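Local coordinates for protein 3-hydroxy-3-methylglutaryl-CoA lyase (Acinetobacter baumannii, PDB 6NDS) that belongs to the HMGL-like family of TIM-barrel enzymes and carries a zinc ion and coenzyme A in its structure, at residues Met9-Val21 / Thr260-Thr274. Numbering follows the deposited sequence.
Sequences MTAFSDLLVVQEV and TEDLVNMCEEIGIPT
The flat carboxylate of Glu20 takes the hydroxyl of Thr260 on the syn side of OE1, 17° out of its plane, with OG1 as donor at 2.8 Å from OE1. Its other oxygen, OE2, is bound by Ser22 OG and by the backbone N of Leu242, so both oxygens are held and the group's rotation is fixed. A bend at chi2 brings the carboxylate round to the helix. A second carboxylate, that of Asp14, receives Ala11 N on OD2 from above its plane, while Asp14 CB rests 4.0 Å from CD of the Pro273 ring; the Thr10 side chain runs past the same ring in the opposite direction, CG2 nearest its CG. Strand 17-20 begins the TIM barrel, and helix 260-270, which follows the last strand, 237-240, packs on it nearly antiparallel (172°), their axes 10.0 Å apart. Val18 points into this interface: CG1 meets Thr260 CG2 at 3.8 Å, and the Val18 side chain crosses that of Val264 at about a right angle, their CG2 methyls in touch, and meets Leu263 tip to tip, CG2 against CD2. Leu16, its CG anti to the backbone N (chi1 -172°), sets CD1 3.7 Å from Cys267 SG, and its CB lies against Ile272 CG2 at 3.6 Å. Past the end of helix 260-270, Pro273 O accepts a hydrogen bond from Leu16 N (2.9 Å), and Leu15 CD1 packs 3.6 Å from Thr274 CA.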
# COMPACT_ATOMS: atom_id res chain seq x y z
N MET A 9 12.99 12.84 22.27
CA MET A 9 14.26 12.14 22.16
C MET A 9 14.06 10.66 21.81
O MET A 9 13.07 10.05 22.22
CB MET A 9 15.06 12.26 23.46
N THR A 10 15.00 10.10 21.05
CA THR A 10 14.92 8.69 20.69
C THR A 10 14.91 7.83 21.94
O THR A 10 15.67 8.05 22.89
CB THR A 10 16.11 8.31 19.80
OG1 THR A 10 16.21 9.24 18.72
CG2 THR A 10 15.93 6.91 19.25
N ALA A 11 14.01 6.84 21.96
CA ALA A 11 13.87 5.93 23.09
C ALA A 11 14.21 4.51 22.66
O ALA A 11 14.01 4.13 21.50
CB ALA A 11 12.44 5.96 23.66
N PHE A 12 14.72 3.74 23.61
CA PHE A 12 15.04 2.34 23.37
C PHE A 12 13.83 1.59 22.81
O PHE A 12 13.98 0.73 21.93
CB PHE A 12 15.52 1.70 24.68
CG PHE A 12 15.58 0.20 24.64
CD1 PHE A 12 16.59 -0.45 23.95
CD2 PHE A 12 14.63 -0.56 25.30
CE1 PHE A 12 16.65 -1.83 23.91
CE2 PHE A 12 14.68 -1.94 25.27
CZ PHE A 12 15.69 -2.58 24.57
N SER A 13 12.63 1.92 23.30
CA SER A 13 11.44 1.18 22.89
C SER A 13 10.94 1.53 21.50
O SER A 13 10.09 0.81 20.98
CB SER A 13 10.31 1.42 23.89
OG SER A 13 9.97 2.79 23.96
N ASP A 14 11.46 2.59 20.87
CA ASP A 14 10.93 3.07 19.59
C ASP A 14 11.31 2.19 18.40
O ASP A 14 10.62 2.24 17.37
CB ASP A 14 11.43 4.48 19.27
CG ASP A 14 10.93 5.53 20.25
OD1 ASP A 14 9.94 5.29 20.97
OD2 ASP A 14 11.56 6.61 20.27
N LEU A 15 12.40 1.43 18.50
CA LEU A 15 12.95 0.73 17.34
C LEU A 15 11.94 -0.24 16.73
O LEU A 15 11.37 -1.08 17.44
CB LEU A 15 14.20 -0.05 17.76
CG LEU A 15 14.75 -0.99 16.69
CD1 LEU A 15 15.48 -0.19 15.64
CD2 LEU A 15 15.69 -2.04 17.27
N LEU A 16 11.72 -0.13 15.43
CA LEU A 16 10.96 -1.15 14.71
C LEU A 16 11.96 -2.18 14.19
O LEU A 16 12.88 -1.84 13.44
CB LEU A 16 10.11 -0.55 13.59
CG LEU A 16 9.12 -1.52 12.89
CD1 LEU A 16 7.90 -0.73 12.37
CD2 LEU A 16 9.78 -2.27 11.77
N VAL A 17 11.75 -3.44 14.57
CA VAL A 17 12.68 -4.53 14.32
C VAL A 17 12.24 -5.23 13.04
O VAL A 17 11.28 -6.00 13.05
CB VAL A 17 12.72 -5.50 15.49
CG1 VAL A 17 13.69 -6.63 15.21
CG2 VAL A 17 13.10 -4.77 16.79
N VAL A 18 12.95 -4.98 11.94
CA VAL A 18 12.60 -5.54 10.63
C VAL A 18 13.23 -6.92 10.50
O VAL A 18 14.44 -7.07 10.69
CB VAL A 18 13.07 -4.61 9.51
CG1 VAL A 18 12.72 -5.21 8.15
CG2 VAL A 18 12.44 -3.22 9.66
N GLN A 19 12.42 -7.93 10.18
CA GLN A 19 12.87 -9.32 10.07
C GLN A 19 12.62 -9.81 8.65
O GLN A 19 11.53 -9.61 8.11
CB GLN A 19 12.15 -10.19 11.12
CG GLN A 19 12.26 -9.58 12.54
CD GLN A 19 11.48 -10.31 13.62
OE1 GLN A 19 11.90 -10.31 14.78
NE2 GLN A 19 10.34 -10.89 13.27
N GLU A 20 13.64 -10.41 8.04
CA GLU A 20 13.63 -10.67 6.60
C GLU A 20 13.21 -12.11 6.33
O GLU A 20 13.75 -13.04 6.93
CB GLU A 20 15.01 -10.38 6.00
CG GLU A 20 15.13 -10.73 4.50
CD GLU A 20 14.18 -9.93 3.61
OE1 GLU A 20 13.95 -8.72 3.88
OE2 GLU A 20 13.64 -10.52 2.64
N VAL A 21 12.22 -12.29 5.44
CA VAL A 21 11.73 -13.64 5.14
C VAL A 21 11.75 -13.98 3.65
O VAL A 21 11.19 -15.01 3.24
CB VAL A 21 10.31 -13.86 5.72
CG1 VAL A 21 10.28 -13.61 7.24
CG2 VAL A 21 9.27 -12.99 4.99
N THR A 260 10.11 -5.28 2.08
CA THR A 260 11.04 -4.81 3.10
C THR A 260 11.48 -3.38 2.85
O THR A 260 11.48 -2.56 3.77
CB THR A 260 12.26 -5.73 3.17
OG1 THR A 260 11.82 -7.08 3.29
CG2 THR A 260 13.11 -5.40 4.40
N GLU A 261 11.88 -3.05 1.62
CA GLU A 261 12.38 -1.70 1.42
C GLU A 261 11.26 -0.66 1.48
O GLU A 261 11.50 0.48 1.88
CB GLU A 261 13.18 -1.61 0.11
CG GLU A 261 12.41 -1.94 -1.15
CD GLU A 261 12.49 -3.41 -1.57
OE1 GLU A 261 12.79 -4.29 -0.73
OE2 GLU A 261 12.22 -3.67 -2.75
N ASP A 262 10.03 -1.04 1.13
CA ASP A 262 8.91 -0.11 1.32
C ASP A 262 8.63 0.10 2.81
O ASP A 262 8.33 1.22 3.23
CB ASP A 262 7.66 -0.61 0.59
CG ASP A 262 7.82 -0.66 -0.94
OD1 ASP A 262 8.89 -0.27 -1.45
OD2 ASP A 262 6.87 -1.09 -1.64
N LEU A 263 8.72 -0.96 3.62
CA LEU A 263 8.57 -0.82 5.07
C LEU A 263 9.66 0.05 5.67
O LEU A 263 9.39 0.97 6.46
CB LEU A 263 8.57 -2.20 5.73
CG LEU A 263 8.73 -2.23 7.25
CD1 LEU A 263 7.54 -1.54 7.91
CD2 LEU A 263 8.87 -3.68 7.74
N VAL A 264 10.92 -0.21 5.30
CA VAL A 264 12.02 0.58 5.85
C VAL A 264 11.93 2.03 5.39
O VAL A 264 12.20 2.94 6.17
CB VAL A 264 13.38 -0.05 5.48
CG1 VAL A 264 14.56 0.83 5.99
CG2 VAL A 264 13.49 -1.46 6.07
N ASN A 265 11.50 2.27 4.15
CA ASN A 265 11.32 3.66 3.71
C ASN A 265 10.25 4.36 4.53
O ASN A 265 10.41 5.52 4.92
CB ASN A 265 10.97 3.72 2.22
CG ASN A 265 10.76 5.14 1.74
OD1 ASN A 265 11.72 5.91 1.59
ND2 ASN A 265 9.50 5.52 1.51
N MET A 266 9.14 3.67 4.80
CA MET A 266 8.09 4.25 5.64
C MET A 266 8.64 4.68 7.00
O MET A 266 8.40 5.80 7.46
CB MET A 266 6.95 3.25 5.82
CG MET A 266 5.85 3.82 6.72
SD MET A 266 4.38 2.79 6.88
CE MET A 266 4.93 1.52 8.01
N CYS A 267 9.39 3.78 7.65
CA CYS A 267 10.01 4.09 8.94
C CYS A 267 10.97 5.26 8.82
O CYS A 267 10.97 6.16 9.66
CB CYS A 267 10.76 2.87 9.47
SG CYS A 267 9.69 1.50 9.95
N GLU A 268 11.82 5.25 7.78
CA GLU A 268 12.83 6.28 7.63
C GLU A 268 12.19 7.66 7.44
O GLU A 268 12.65 8.65 8.01
CB GLU A 268 13.76 5.91 6.46
CG GLU A 268 14.97 6.80 6.32
CD GLU A 268 16.25 6.06 5.96
OE1 GLU A 268 16.42 4.86 6.32
OE2 GLU A 268 17.11 6.70 5.34
N GLU A 269 11.11 7.73 6.66
CA GLU A 269 10.44 9.00 6.42
C GLU A 269 9.67 9.49 7.64
O GLU A 269 9.60 10.70 7.89
CB GLU A 269 9.51 8.88 5.21
CG GLU A 269 10.27 8.73 3.90
CD GLU A 269 11.19 9.91 3.64
OE1 GLU A 269 10.67 11.04 3.52
OE2 GLU A 269 12.42 9.72 3.57
N ILE A 270 9.04 8.57 8.39
CA ILE A 270 8.27 8.97 9.57
C ILE A 270 9.18 9.36 10.72
O ILE A 270 8.85 10.26 11.50
CB ILE A 270 7.34 7.80 9.98
CG1 ILE A 270 6.18 7.67 9.00
CG2 ILE A 270 6.81 7.99 11.40
CD1 ILE A 270 5.36 6.40 9.30
N GLY A 271 10.34 8.72 10.83
CA GLY A 271 11.21 8.90 11.97
C GLY A 271 11.22 7.73 12.93
O GLY A 271 11.71 7.89 14.06
N ILE A 272 10.71 6.57 12.53
CA ILE A 272 10.79 5.35 13.34
C ILE A 272 12.15 4.71 13.11
O ILE A 272 12.51 4.41 11.97
CB ILE A 272 9.65 4.37 12.97
CG1 ILE A 272 8.29 4.95 13.36
CG2 ILE A 272 9.88 3.03 13.65
CD1 ILE A 272 7.13 4.08 12.92
N PRO A 273 12.95 4.48 14.16
CA PRO A 273 14.27 3.88 13.94
C PRO A 273 14.17 2.45 13.42
O PRO A 273 13.26 1.70 13.78
CB PRO A 273 14.91 3.92 15.33
CG PRO A 273 14.18 4.99 16.06
CD PRO A 273 12.76 4.89 15.56
N THR A 274 15.10 2.09 12.54
CA THR A 274 15.41 0.71 12.18
C THR A 274 16.93 0.56 12.16
O THR A 274 17.66 1.56 12.25
CB THR A 274 14.86 0.27 10.80
OG1 THR A 274 15.75 0.75 9.76
CG2 THR A 274 13.42 0.76 10.56